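RNA-dependent RNA Polymerase (Bombyx mori cytoplasmic polyhedrosis virus, PDB 6TZ0) catalyses RNA-templated RNA synthesis inside a double-stranded RNA virus, making plus strands by fully conservative transcription and the complementary minus strands during genome replication. Local coordinates at residues Thr70-Asn73 and Glu74-Asn77; Lys79-Pro83 and Ser84-Leu88; Val105-Ala109 and Gly110-Asn114; Ile192-Asp196 and Lys197-Ser201. All blocks are in the same frame, centred on the assembly; numbering follows the deposited sequence.

Interaction 1. Residues Thr70-Asn73 and Glu74-Asn77; sequences TIPN and EITN
P72 lays its ring along I75: CG sits 3.8 Å from I75 CG1, and the two side chains run side by side, pointing the same way. A second apolar touch lies one residue further out on each side, where I71 CG2 meets T76 CG2 at 4.1 Å, these side chains passing at a slant. T76 presents CG2, which lies anti to its carbonyl carbon. The backbone here is a single helical turn, residues 73-76, with P72 in the N-cap position. The turn is marked by an i+4 bond, N77 N to N73 O (2.8 Å, N-H...O angle 149°), and a weak i+3 bond from I75 N to P72 O at 3.4 Å. E74 bends at chi2 (86°), which swings its carboxylate back along the chain until OE1 lies 3.5 Å from P72 CB. The amides of N73 and N77 also converge, with planes 72° apart, but their modelled approach is too short to be relied on. Outside the turn, I71 and P72 pack on L235 of helix 224-237, I71 also reaches L173 of helix 166-175, and I75, the buried residue of the group, touches L174 and A238.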
ATOM      1  N   THR A  70     -19.724  32.535 -20.244  1.00 46.03           N
ATOM      2  CA  THR A  70     -19.315  33.555 -19.287  1.00 46.03           C
ATOM      3  C   THR A  70     -17.938  33.204 -18.744  1.00 46.03           C
ATOM      4  O   THR A  70     -17.724  32.084 -18.271  1.00 46.03           O
ATOM      5  CB  THR A  70     -20.322  33.662 -18.136  1.00 46.03           C
ATOM      6  OG1 THR A  70     -21.611  34.003 -18.658  1.00 46.03           O
ATOM      7  CG2 THR A  70     -19.889  34.724 -17.142  1.00 46.03           C
ATOM      8  N   ILE A  71     -17.010  34.149 -18.817  1.00 46.74           N
ATOM      9  CA  ILE A  71     -15.658  33.984 -18.302  1.00 46.74           C
ATOM     10  C   ILE A  71     -15.381  35.143 -17.341  1.00 46.74           C
ATOM     11  O   ILE A  71     -15.525  36.299 -17.740  1.00 46.74           O
ATOM     12  CB  ILE A  71     -14.602  33.938 -19.412  1.00 46.74           C
ATOM     13  CG1 ILE A  71     -14.840  32.717 -20.296  1.00 46.74           C
ATOM     14  CG2 ILE A  71     -13.209  33.872 -18.836  1.00 46.74           C
ATOM     15  CD1 ILE A  71     -13.984  32.671 -21.502  1.00 46.74           C
ATOM     16  N   PRO A  72     -14.997  34.881 -16.101  1.00 47.52           N
ATOM     17  CA  PRO A  72     -14.819  35.964 -15.128  1.00 47.52           C
ATOM     18  C   PRO A  72     -13.547  36.762 -15.383  1.00 47.52           C
ATOM     19  O   PRO A  72     -12.659  36.359 -16.134  1.00 47.52           O
ATOM     20  CB  PRO A  72     -14.747  35.223 -13.792  1.00 47.52           C
ATOM     21  CG  PRO A  72     -14.226  33.880 -14.146  1.00 47.52           C
ATOM     22  CD  PRO A  72     -14.793  33.555 -15.491  1.00 47.52           C
ATOM     23  N   ASN A  73     -13.478  37.919 -14.721  1.00 48.85           N
ATOM     24  CA  ASN A  73     -12.378  38.849 -14.950  1.00 48.85           C
ATOM     25  C   ASN A  73     -11.084  38.352 -14.322  1.00 48.85           C
ATOM     26  O   ASN A  73      -9.997  38.712 -14.780  1.00 48.85           O
ATOM     27  CB  ASN A  73     -12.743  40.226 -14.396  1.00 48.85           C
ATOM     28  CG  ASN A  73     -11.900  41.339 -14.984  1.00 48.85           C
ATOM     29  OD1 ASN A  73     -11.095  41.121 -15.888  1.00 48.85           O
ATOM     30  ND2 ASN A  73     -12.075  42.544 -14.460  1.00 48.85           N
ATOM     31  N   GLU A  74     -11.178  37.506 -13.293  1.00 48.67           N
ATOM     32  CA  GLU A  74      -9.995  36.996 -12.608  1.00 48.67           C
ATOM     33  C   GLU A  74      -9.198  36.008 -13.452  1.00 48.67           C
ATOM     34  O   GLU A  74      -8.042  35.728 -13.125  1.00 48.67           O
ATOM     35  CB  GLU A  74     -10.397  36.324 -11.297  1.00 48.67           C
ATOM     36  CG  GLU A  74     -10.943  37.255 -10.230  1.00 48.67           C
ATOM     37  CD  GLU A  74     -12.435  37.502 -10.355  1.00 48.67           C
ATOM     38  OE1 GLU A  74     -13.070  36.915 -11.255  1.00 48.67           O
ATOM     39  OE2 GLU A  74     -12.978  38.280  -9.547  1.00 48.67           O
ATOM     40  N   ILE A  75      -9.781  35.471 -14.516  1.00 46.81           N
ATOM     41  CA  ILE A  75      -9.069  34.559 -15.400  1.00 46.81           C
ATOM     42  C   ILE A  75      -8.364  35.312 -16.519  1.00 46.81           C
ATOM     43  O   ILE A  75      -7.195  35.054 -16.814  1.00 46.81           O
ATOM     44  CB  ILE A  75     -10.047  33.499 -15.950  1.00 46.81           C
ATOM     45  CG1 ILE A  75     -10.660  32.703 -14.797  1.00 46.81           C
ATOM     46  CG2 ILE A  75      -9.353  32.558 -16.916  1.00 46.81           C
ATOM     47  CD1 ILE A  75      -9.647  31.941 -13.985  1.00 46.81           C
ATOM     48  N   THR A  76      -9.057  36.259 -17.154  1.00 48.42           N
ATOM     49  CA  THR A  76      -8.436  37.039 -18.219  1.00 48.42           C
ATOM     50  C   THR A  76      -7.487  38.089 -17.657  1.00 48.42           C
ATOM     51  O   THR A  76      -6.452  38.382 -18.265  1.00 48.42           O
ATOM     52  CB  THR A  76      -9.505  37.699 -19.086  1.00 48.42           C
ATOM     53  OG1 THR A  76     -10.305  38.568 -18.279  1.00 48.42           O
ATOM     54  CG2 THR A  76     -10.397  36.654 -19.722  1.00 48.42           C
ATOM     55  N   ASN A  77      -7.819  38.663 -16.499  1.00 48.39           N
ATOM     56  CA  ASN A  77      -6.987  39.654 -15.821  1.00 48.39           C
ATOM     57  C   ASN A  77      -6.605  39.084 -14.462  1.00 48.39           C
ATOM     58  O   ASN A  77      -7.275  39.363 -13.455  1.00 48.39           O
ATOM     59  CB  ASN A  77      -7.721  40.982 -15.665  1.00 48.39           C
ATOM     60  CG  ASN A  77      -8.039  41.623 -16.989  1.00 48.39           C
ATOM     61  OD1 ASN A  77      -7.206  41.653 -17.893  1.00 48.39           O
ATOM     62  ND2 ASN A  77      -9.258  42.125 -17.121  1.00 48.39           N
TER

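Interaction 2. Residues Lys79-Pro83 and Ser84-Leu88; sequences KEYDP and SDYPL
K79 and D85 approach from opposite directions and meet in a salt bridge, NZ to OD2 at 3.0 Å. The ammonium uses the syn side of OD2 and lies 15° out of the carboxylate plane, and the lysine chain, extended beyond CG, is what carries it there. Against this, D82 crosses D85 at about a right angle: the two carboxylate planes are 66° apart, and D82 OD2 stays 4.1 Å from D85 OD1, a proximity of like charges that the nearby lysine would be expected to ease. D82, with CG anti to its backbone N (chi1 -167°), turns its carboxylate to S84; S84 OG lies 3.2 Å from D82 OD1 and 3.3 Å from D82 OD2, weak contacts between which its single proton is not settled. On the other flank the tyrosines meet loosely: Y86 CD2 comes to the edge of the Y81 ring, 4.5 Å from Y81 CE1, while Y86 OH is engaged elsewhere, by Y103 O and V105 N. The backbone closes through D85 N to D82 O at 3.2 Å. It is consistent with a beta turn from D82 to D85, with a weak Asx turn from D82 OD1 to S84 N (3.5 Å) laid over it.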
ATOM      1  N   LYS A  79      -4.742  38.330 -10.860  1.00 44.53           N
ATOM      2  CA  LYS A  79      -4.155  39.169  -9.833  1.00 44.53           C
ATOM      3  C   LYS A  79      -2.644  38.966  -9.790  1.00 44.53           C
ATOM      4  O   LYS A  79      -2.091  38.039 -10.385  1.00 44.53           O
ATOM      5  CB  LYS A  79      -4.738  38.853  -8.460  1.00 44.53           C
ATOM      6  CG  LYS A  79      -4.259  37.527  -7.913  1.00 44.53           C
ATOM      7  CD  LYS A  79      -4.737  37.291  -6.505  1.00 44.53           C
ATOM      8  CE  LYS A  79      -4.137  36.014  -5.956  1.00 44.53           C
ATOM      9  NZ  LYS A  79      -4.554  35.750  -4.557  1.00 44.53           N
ATOM     10  N   GLU A  80      -1.972  39.843  -9.063  1.00 46.37           N
ATOM     11  CA  GLU A  80      -0.548  39.657  -8.874  1.00 46.37           C
ATOM     12  C   GLU A  80      -0.320  38.688  -7.719  1.00 46.37           C
ATOM     13  O   GLU A  80      -1.211  38.448  -6.900  1.00 46.37           O
ATOM     14  CB  GLU A  80       0.133  40.998  -8.617  1.00 46.37           C
ATOM     15  CG  GLU A  80      -0.127  42.000  -9.727  1.00 46.37           C
ATOM     16  CD  GLU A  80       0.484  41.595 -11.052  1.00 46.37           C
ATOM     17  OE1 GLU A  80       1.609  41.066 -11.052  1.00 46.37           O
ATOM     18  OE2 GLU A  80      -0.171  41.786 -12.096  1.00 46.37           O
ATOM     19  N   TYR A  81       0.879  38.114  -7.676  1.00 45.76           N
ATOM     20  CA  TYR A  81       1.199  37.110  -6.668  1.00 45.76           C
ATOM     21  C   TYR A  81       1.223  37.714  -5.271  1.00 45.76           C
ATOM     22  O   TYR A  81       1.897  38.718  -5.023  1.00 45.76           O
ATOM     23  CB  TYR A  81       2.541  36.453  -6.980  1.00 45.76           C
ATOM     24  CG  TYR A  81       3.023  35.547  -5.879  1.00 45.76           C
ATOM     25  CD1 TYR A  81       2.446  34.303  -5.668  1.00 45.76           C
ATOM     26  CD2 TYR A  81       4.057  35.946  -5.040  1.00 45.76           C
ATOM     27  CE1 TYR A  81       2.885  33.487  -4.649  1.00 45.76           C
ATOM     28  CE2 TYR A  81       4.492  35.145  -4.027  1.00 45.76           C
ATOM     29  CZ  TYR A  81       3.910  33.920  -3.836  1.00 45.76           C
ATOM     30  OH  TYR A  81       4.367  33.134  -2.813  1.00 45.76           O
ATOM     31  N   ASP A  82       0.487  37.090  -4.357  1.00 46.73           N
ATOM     32  CA  ASP A  82       0.398  37.529  -2.977  1.00 46.73           C
ATOM     33  C   ASP A  82       1.148  36.534  -2.110  1.00 46.73           C
ATOM     34  O   ASP A  82       0.744  35.365  -2.039  1.00 46.73           O
ATOM     35  CB  ASP A  82      -1.064  37.627  -2.548  1.00 46.73           C
ATOM     36  CG  ASP A  82      -1.257  38.380  -1.244  1.00 46.73           C
ATOM     37  OD1 ASP A  82      -0.267  38.831  -0.636  1.00 46.73           O
ATOM     38  OD2 ASP A  82      -2.420  38.525  -0.820  1.00 46.73           O
ATOM     39  N   PRO A  83       2.233  36.935  -1.439  1.00 45.68           N
ATOM     40  CA  PRO A  83       3.002  35.973  -0.637  1.00 45.68           C
ATOM     41  C   PRO A  83       2.306  35.519   0.637  1.00 45.68           C
ATOM     42  O   PRO A  83       2.798  34.587   1.282  1.00 45.68           O
ATOM     43  CB  PRO A  83       4.289  36.737  -0.317  1.00 45.68           C
ATOM     44  CG  PRO A  83       3.894  38.164  -0.376  1.00 45.68           C
ATOM     45  CD  PRO A  83       2.860  38.266  -1.452  1.00 45.68           C
ATOM     46  N   SER A  84       1.190  36.131   1.023  1.00 45.88           N
ATOM     47  CA  SER A  84       0.428  35.673   2.174  1.00 45.88           C
ATOM     48  C   SER A  84      -0.585  34.597   1.815  1.00 45.88           C
ATOM     49  O   SER A  84      -1.350  34.177   2.685  1.00 45.88           O
ATOM     50  CB  SER A  84      -0.288  36.846   2.847  1.00 45.88           C
ATOM     51  OG  SER A  84      -1.314  37.357   2.022  1.00 45.88           O
ATOM     52  N   ASP A  85      -0.621  34.150   0.556  1.00 46.21           N
ATOM     53  CA  ASP A  85      -1.409  32.974   0.216  1.00 46.21           C
ATOM     54  C   ASP A  85      -0.752  31.696   0.705  1.00 46.21           C
ATOM     55  O   ASP A  85      -1.442  30.689   0.893  1.00 46.21           O
ATOM     56  CB  ASP A  85      -1.622  32.871  -1.294  1.00 46.21           C
ATOM     57  CG  ASP A  85      -2.512  33.961  -1.838  1.00 46.21           C
ATOM     58  OD1 ASP A  85      -3.347  34.495  -1.083  1.00 46.21           O
ATOM     59  OD2 ASP A  85      -2.385  34.271  -3.038  1.00 46.21           O
ATOM     60  N   TYR A  86       0.559  31.712   0.912  1.00 43.21           N
ATOM     61  CA  TYR A  86       1.297  30.560   1.422  1.00 43.21           C
ATOM     62  C   TYR A  86       2.124  30.993   2.625  1.00 43.21           C
ATOM     63  O   TYR A  86       3.347  31.140   2.530  1.00 43.21           O
ATOM     64  CB  TYR A  86       2.179  29.968   0.325  1.00 43.21           C
ATOM     65  CG  TYR A  86       1.387  29.495  -0.872  1.00 43.21           C
ATOM     66  CD1 TYR A  86       0.738  28.271  -0.861  1.00 43.21           C
ATOM     67  CD2 TYR A  86       1.274  30.286  -2.007  1.00 43.21           C
ATOM     68  CE1 TYR A  86       0.005  27.845  -1.946  1.00 43.21           C
ATOM     69  CE2 TYR A  86       0.546  29.869  -3.097  1.00 43.21           C
ATOM     70  CZ  TYR A  86      -0.086  28.648  -3.062  1.00 43.21           C
ATOM     71  OH  TYR A  86      -0.811  28.222  -4.150  1.00 43.21           O
ATOM     72  N   PRO A  87       1.489  31.212   3.775  1.00 40.52           N
ATOM     73  CA  PRO A  87       2.208  31.755   4.928  1.00 40.52           C
ATOM     74  C   PRO A  87       3.074  30.697   5.599  1.00 40.52           C
ATOM     75  O   PRO A  87       3.005  29.508   5.297  1.00 40.52           O
ATOM     76  CB  PRO A  87       1.082  32.206   5.857  1.00 40.52           C
ATOM     77  CG  PRO A  87      -0.016  31.288   5.549  1.00 40.52           C
ATOM     78  CD  PRO A  87       0.068  30.984   4.090  1.00 40.52           C
ATOM     79  N   LEU A  88       3.899  31.158   6.526  1.00 40.24           N
ATOM     80  CA  LEU A  88       4.728  30.284   7.336  1.00 40.24           C
ATOM     81  C   LEU A  88       4.450  30.554   8.807  1.00 40.24           C
ATOM     82  O   LEU A  88       3.674  31.442   9.164  1.00 40.24           O
ATOM     83  CB  LEU A  88       6.214  30.482   7.036  1.00 40.24           C
ATOM     84  CG  LEU A  88       6.714  30.214   5.621  1.00 40.24           C
ATOM     85  CD1 LEU A  88       8.212  30.392   5.578  1.00 40.24           C
ATOM     86  CD2 LEU A  88       6.317  28.841   5.162  1.00 40.24           C
TER

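Interaction 3. Residues Val105-Ala109 and Gly110-Asn114; sequences VTFRA and GSLTN
The one backbone hydrogen bond across this contact runs from S111 N to R108 O, 3.0 Å with an N-H...O angle of 159°. Packing of a flat group comes next. The guanidinium of R108 folds over the second half of the turn, one face resting on G110 and S111: NH2 is 3.8 Å from S111 CA, NH1 is 3.9 Å from G110 CA, and S111 N lies 3.9 Å above the plane, offset toward its rim. With chi1 and chi2 extended, the bend at chi3 (63°) brings the group back over the backbone. Charge and polar bonding lie outside the turn, earlier in the same long loop: R108 NH2 forms a salt bridge with E80 OE1, and S111 OG bonds to Y81 N and E80 OE1, so the guanidinium is held by a salt bridge as well as packed against the turn. Apolar side chains meet beside the turn, F107 CE1 to L112 CB at 4.0 Å, the two crossing at a slant; Y81 adds an edge-to-face ring contact to F107. Together these features describe a type I beta turn, R108-S111, roofed by the side chain of its own first residue.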
ATOM      1  N   VAL A 105      -3.002  28.637  -6.269  1.00 43.03           N
ATOM      2  CA  VAL A 105      -3.861  29.812  -6.360  1.00 43.03           C
ATOM      3  C   VAL A 105      -3.695  30.424  -7.747  1.00 43.03           C
ATOM      4  O   VAL A 105      -2.643  30.292  -8.376  1.00 43.03           O
ATOM      5  CB  VAL A 105      -3.496  30.796  -5.226  1.00 43.03           C
ATOM      6  CG1 VAL A 105      -4.410  32.007  -5.165  1.00 43.03           C
ATOM      7  CG2 VAL A 105      -3.523  30.086  -3.905  1.00 43.03           C
ATOM      8  N   THR A 106      -4.751  31.050  -8.262  1.00 43.90           N
ATOM      9  CA  THR A 106      -4.704  31.685  -9.573  1.00 43.90           C
ATOM     10  C   THR A 106      -4.065  33.067  -9.468  1.00 43.90           C
ATOM     11  O   THR A 106      -4.518  33.907  -8.684  1.00 43.90           O
ATOM     12  CB  THR A 106      -6.111  31.781 -10.154  1.00 43.90           C
ATOM     13  OG1 THR A 106      -6.677  30.470 -10.232  1.00 43.90           O
ATOM     14  CG2 THR A 106      -6.072  32.372 -11.541  1.00 43.90           C
ATOM     15  N   PHE A 107      -3.014  33.296 -10.254  1.00 44.34           N
ATOM     16  CA  PHE A 107      -2.357  34.594 -10.346  1.00 44.34           C
ATOM     17  C   PHE A 107      -1.700  34.704 -11.718  1.00 44.34           C
ATOM     18  O   PHE A 107      -1.738  33.770 -12.520  1.00 44.34           O
ATOM     19  CB  PHE A 107      -1.359  34.803  -9.194  1.00 44.34           C
ATOM     20  CG  PHE A 107      -0.327  33.714  -9.061  1.00 44.34           C
ATOM     21  CD1 PHE A 107       0.876  33.786  -9.732  1.00 44.34           C
ATOM     22  CD2 PHE A 107      -0.556  32.631  -8.238  1.00 44.34           C
ATOM     23  CE1 PHE A 107       1.813  32.790  -9.603  1.00 44.34           C
ATOM     24  CE2 PHE A 107       0.378  31.628  -8.111  1.00 44.34           C
ATOM     25  CZ  PHE A 107       1.562  31.710  -8.796  1.00 44.34           C
ATOM     26  N   ARG A 108      -1.110  35.863 -11.993  1.00 45.67           N
ATOM     27  CA  ARG A 108      -0.440  36.090 -13.267  1.00 45.67           C
ATOM     28  C   ARG A 108       0.913  35.391 -13.277  1.00 45.67           C
ATOM     29  O   ARG A 108       1.665  35.460 -12.305  1.00 45.67           O
ATOM     30  CB  ARG A 108      -0.278  37.589 -13.519  1.00 45.67           C
ATOM     31  CG  ARG A 108       0.335  37.936 -14.863  1.00 45.67           C
ATOM     32  CD  ARG A 108       0.383  39.431 -15.089  1.00 45.67           C
ATOM     33  NE  ARG A 108       1.226  40.108 -14.112  1.00 45.67           N
ATOM     34  CZ  ARG A 108       2.539  40.266 -14.234  1.00 45.67           C
ATOM     35  NH1 ARG A 108       3.176  39.808 -15.299  1.00 45.67           N
ATOM     36  NH2 ARG A 108       3.213  40.893 -13.285  1.00 45.67           N
ATOM     37  N   ALA A 109       1.218  34.716 -14.389  1.00 46.33           N
ATOM     38  CA  ALA A 109       2.329  33.768 -14.432  1.00 46.33           C
ATOM     39  C   ALA A 109       3.692  34.445 -14.319  1.00 46.33           C
ATOM     40  O   ALA A 109       4.664  33.804 -13.905  1.00 46.33           O
ATOM     41  CB  ALA A 109       2.259  32.947 -15.717  1.00 46.33           C
ATOM     42  N   GLY A 110       3.793  35.716 -14.682  1.00 47.01           N
ATOM     43  CA  GLY A 110       5.027  36.446 -14.510  1.00 47.01           C
ATOM     44  C   GLY A 110       5.150  37.188 -13.202  1.00 47.01           C
ATOM     45  O   GLY A 110       6.171  37.830 -12.956  1.00 47.01           O
ATOM     46  N   SER A 111       4.134  37.113 -12.346  1.00 47.08           N
ATOM     47  CA  SER A 111       4.128  37.861 -11.099  1.00 47.08           C
ATOM     48  C   SER A 111       4.944  37.193 -10.004  1.00 47.08           C
ATOM     49  O   SER A 111       5.203  37.822  -8.974  1.00 47.08           O
ATOM     50  CB  SER A 111       2.695  38.044 -10.612  1.00 47.08           C
ATOM     51  OG  SER A 111       2.669  38.756  -9.393  1.00 47.08           O
ATOM     52  N   LEU A 112       5.344  35.941 -10.197  1.00 48.66           N
ATOM     53  CA  LEU A 112       6.092  35.199  -9.190  1.00 48.66           C
ATOM     54  C   LEU A 112       7.579  35.410  -9.441  1.00 48.66           C
ATOM     55  O   LEU A 112       8.113  34.972 -10.465  1.00 48.66           O
ATOM     56  CB  LEU A 112       5.718  33.721  -9.237  1.00 48.66           C
ATOM     57  CG  LEU A 112       6.336  32.822  -8.170  1.00 48.66           C
ATOM     58  CD1 LEU A 112       5.914  33.274  -6.795  1.00 48.66           C
ATOM     59  CD2 LEU A 112       5.923  31.390  -8.405  1.00 48.66           C
ATOM     60  N   THR A 113       8.245  36.087  -8.509  1.00 52.48           N
ATOM     61  CA  THR A 113       9.623  36.529  -8.681  1.00 52.48           C
ATOM     62  C   THR A 113      10.482  36.010  -7.539  1.00 52.48           C
ATOM     63  O   THR A 113      10.268  36.378  -6.380  1.00 52.48           O
ATOM     64  CB  THR A 113       9.709  38.058  -8.723  1.00 52.48           C
ATOM     65  OG1 THR A 113       9.202  38.596  -7.495  1.00 52.48           O
ATOM     66  CG2 THR A 113       8.915  38.627  -9.894  1.00 52.48           C
ATOM     67  N   ASN A 114      11.465  35.176  -7.871  1.00 53.12           N
ATOM     68  CA  ASN A 114      12.439  34.689  -6.896  1.00 53.12           C
ATOM     69  C   ASN A 114      13.584  35.693  -6.860  1.00 53.12           C
ATOM     70  O   ASN A 114      14.613  35.519  -7.511  1.00 53.12           O
ATOM     71  CB  ASN A 114      12.929  33.293  -7.262  1.00 53.12           C
ATOM     72  CG  ASN A 114      13.475  32.523  -6.068  1.00 53.12           C
ATOM     73  OD1 ASN A 114      13.742  31.328  -6.171  1.00 53.12           O
ATOM     74  ND2 ASN A 114      13.606  33.190  -4.928  1.00 53.12           N
TER

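Interaction 4. Residues Ile192-Asp196 and Lys197-Ser201; sequences IIFND and KSVAS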
ATOM      1  N   ILE A 192       6.789  23.192 -17.904  1.00 50.92           N
ATOM      2  CA  ILE A 192       5.962  23.964 -18.821  1.00 50.92           C
ATOM      3  C   ILE A 192       6.595  25.340 -18.961  1.00 50.92           C
ATOM      4  O   ILE A 192       6.617  26.118 -18.008  1.00 50.92           O
ATOM      5  CB  ILE A 192       4.521  24.077 -18.318  1.00 50.92           C
ATOM      6  CG1 ILE A 192       3.884  22.699 -18.205  1.00 50.92           C
ATOM      7  CG2 ILE A 192       3.713  24.967 -19.234  1.00 50.92           C
ATOM      8  CD1 ILE A 192       2.591  22.710 -17.441  1.00 50.92           C
ATOM      9  N   ILE A 193       7.104  25.647 -20.147  1.00 51.45           N
ATOM     10  CA  ILE A 193       7.665  26.966 -20.410  1.00 51.45           C
ATOM     11  C   ILE A 193       6.551  27.886 -20.887  1.00 51.45           C
ATOM     12  O   ILE A 193       5.827  27.562 -21.835  1.00 51.45           O
ATOM     13  CB  ILE A 193       8.804  26.886 -21.442  1.00 51.45           C
ATOM     14  CG1 ILE A 193      10.002  26.099 -20.899  1.00 51.45           C
ATOM     15  CG2 ILE A 193       9.247  28.272 -21.858  1.00 51.45           C
ATOM     16  CD1 ILE A 193      10.054  24.646 -21.323  1.00 51.45           C
ATOM     17  N   PHE A 194       6.395  29.024 -20.218  1.00 51.62           N
ATOM     18  CA  PHE A 194       5.425  30.037 -20.613  1.00 51.62           C
ATOM     19  C   PHE A 194       6.027  30.957 -21.666  1.00 51.62           C
ATOM     20  O   PHE A 194       7.176  31.387 -21.537  1.00 51.62           O
ATOM     21  CB  PHE A 194       4.982  30.856 -19.403  1.00 51.62           C
ATOM     22  CG  PHE A 194       4.130  30.097 -18.436  1.00 51.62           C
ATOM     23  CD1 PHE A 194       2.755  30.053 -18.585  1.00 51.62           C
ATOM     24  CD2 PHE A 194       4.709  29.405 -17.388  1.00 51.62           C
ATOM     25  CE1 PHE A 194       1.972  29.346 -17.690  1.00 51.62           C
ATOM     26  CE2 PHE A 194       3.937  28.695 -16.498  1.00 51.62           C
ATOM     27  CZ  PHE A 194       2.568  28.667 -16.648  1.00 51.62           C
ATOM     28  N   ASN A 195       5.251  31.252 -22.706  1.00 53.13           N
ATOM     29  CA  ASN A 195       5.629  32.288 -23.658  1.00 53.13           C
ATOM     30  C   ASN A 195       5.001  33.630 -23.315  1.00 53.13           C
ATOM     31  O   ASN A 195       5.679  34.660 -23.359  1.00 53.13           O
ATOM     32  CB  ASN A 195       5.234  31.887 -25.078  1.00 53.13           C
ATOM     33  CG  ASN A 195       6.113  30.802 -25.640  1.00 53.13           C
ATOM     34  OD1 ASN A 195       7.325  30.806 -25.445  1.00 53.13           O
ATOM     35  ND2 ASN A 195       5.507  29.864 -26.355  1.00 53.13           N
ATOM     36  N   ASP A 196       3.716  33.635 -22.977  1.00 54.46           N
ATOM     37  CA  ASP A 196       3.006  34.837 -22.554  1.00 54.46           C
ATOM     38  C   ASP A 196       2.988  34.870 -21.032  1.00 54.46           C
ATOM     39  O   ASP A 196       2.346  34.030 -20.397  1.00 54.46           O
ATOM     40  CB  ASP A 196       1.587  34.851 -23.113  1.00 54.46           C
ATOM     41  CG  ASP A 196       1.557  35.037 -24.612  1.00 54.46           C
ATOM     42  OD1 ASP A 196       2.416  35.769 -25.145  1.00 54.46           O
ATOM     43  OD2 ASP A 196       0.687  34.428 -25.265  1.00 54.46           O
ATOM     44  N   LYS A 197       3.687  35.840 -20.446  1.00 51.73           N
ATOM     45  CA  LYS A 197       3.715  35.963 -18.995  1.00 51.73           C
ATOM     46  C   LYS A 197       2.452  36.595 -18.435  1.00 51.73           C
ATOM     47  O   LYS A 197       2.255  36.577 -17.216  1.00 51.73           O
ATOM     48  CB  LYS A 197       4.924  36.786 -18.556  1.00 51.73           C
ATOM     49  CG  LYS A 197       6.264  36.224 -18.984  1.00 51.73           C
ATOM     50  CD  LYS A 197       6.557  34.907 -18.309  1.00 51.73           C
ATOM     51  CE  LYS A 197       7.991  34.472 -18.568  1.00 51.73           C
ATOM     52  NZ  LYS A 197       8.224  34.102 -19.989  1.00 51.73           N
ATOM     53  N   SER A 198       1.591  37.145 -19.289  1.00 47.96           N
ATOM     54  CA  SER A 198       0.398  37.828 -18.802  1.00 47.96           C
ATOM     55  C   SER A 198      -0.743  36.852 -18.536  1.00 47.96           C
ATOM     56  O   SER A 198      -1.805  37.252 -18.048  1.00 47.96           O
ATOM     57  CB  SER A 198      -0.030  38.893 -19.808  1.00 47.96           C
ATOM     58  OG  SER A 198      -0.382  38.296 -21.041  1.00 47.96           O
ATOM     59  N   VAL A 199      -0.540  35.569 -18.839  1.00 47.95           N
ATOM     60  CA  VAL A 199      -1.617  34.599 -18.723  1.00 47.95           C
ATOM     61  C   VAL A 199      -1.676  34.083 -17.282  1.00 47.95           C
ATOM     62  O   VAL A 199      -0.740  34.267 -16.495  1.00 47.95           O
ATOM     63  CB  VAL A 199      -1.397  33.469 -19.746  1.00 47.95           C
ATOM     64  CG1 VAL A 199      -0.377  32.450 -19.254  1.00 47.95           C
ATOM     65  CG2 VAL A 199      -2.700  32.830 -20.174  1.00 47.95           C
ATOM     66  N   ALA A 200      -2.798  33.458 -16.924  1.00 45.32           N
ATOM     67  CA  ALA A 200      -3.016  32.997 -15.560  1.00 45.32           C
ATOM     68  C   ALA A 200      -2.170  31.773 -15.234  1.00 45.32           C
ATOM     69  O   ALA A 200      -1.614  31.118 -16.115  1.00 45.32           O
ATOM     70  CB  ALA A 200      -4.488  32.668 -15.331  1.00 45.32           C
ATOM     71  N   SER A 201      -2.092  31.464 -13.940  1.00 43.74           N
ATOM     72  CA  SER A 201      -1.217  30.391 -13.480  1.00 43.74           C
ATOM     73  C   SER A 201      -1.878  29.026 -13.618  1.00 43.74           C
ATOM     74  O   SER A 201      -1.218  28.044 -13.970  1.00 43.74           O
ATOM     75  CB  SER A 201      -0.818  30.645 -12.033  1.00 43.74           C
ATOM     76  OG  SER A 201      -1.964  30.651 -11.207  1.00 43.74           O
TER
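Strand 191-194, the second strand of a two-stranded antiparallel hairpin with 183-186, ends here and runs through N195 into a type I beta turn from D196 to V199. N195 belongs to a site at which ATP has been seen bound to this protein, although no nucleotide is bound to this chain in the model.

The apolar part of the contact is F194 against V199. F194 CD1 lies 4.0 Å from V199 CG1, and CE1 of the same ring lies 4.2 Å from that methyl; the two side chains cross at about a right angle, and the methyl meets the ring at an oblique angle. V199 CG1 sits between its own backbone N and carbonyl carbon (chi1 80°), which directs it back across the turn, where it also comes 3.3 Å from D196 O. Beyond the segments, F194 meets the ring of H134 with planes at about 85°, so this buried phenyl packs against V199 of the turn and H134 of helix 121-134.

K197 makes the polar link. Its chain, bent at chi2 (-66°) and again at chi4, curls back along the strand end and places NZ 3.3 Å from F194 O, a weak bond. N195 points its CB away from residues 197-201; ND2 bonds weakly to F181 O, and the side chain touches Y184, another residue of the ATP site. Backbone bonds from N195 and D196 to P182 hold the chain beside the other strand. The arrangement is that of a hairpin strand running into a type I turn, with two residues of the ATP site, Y184 and N195, at the hairpin.

Each contact joins consecutive residues, so each closes only a local turn, and the four follow one another along the chain without nesting or crossing. Interaction 1 forms the short helix after strand 64-68; interactions 2 and 3 lie in the long loop before helix 121-134, and interaction 4 leaves strand 191-194. In space interaction 3 lies beside both 2 and 4, which do not touch each other. It joins 4 through probable hydrogen bonds, A109 N to V199 O at 2.9 Å and F107 N to S201 OG at 3.0 Å. Interaction 1 packs on 3 and 4, through E74 and T106 and through I75 and A200. The long loop is thereby joined to the segment following strand 191-194, next to N195.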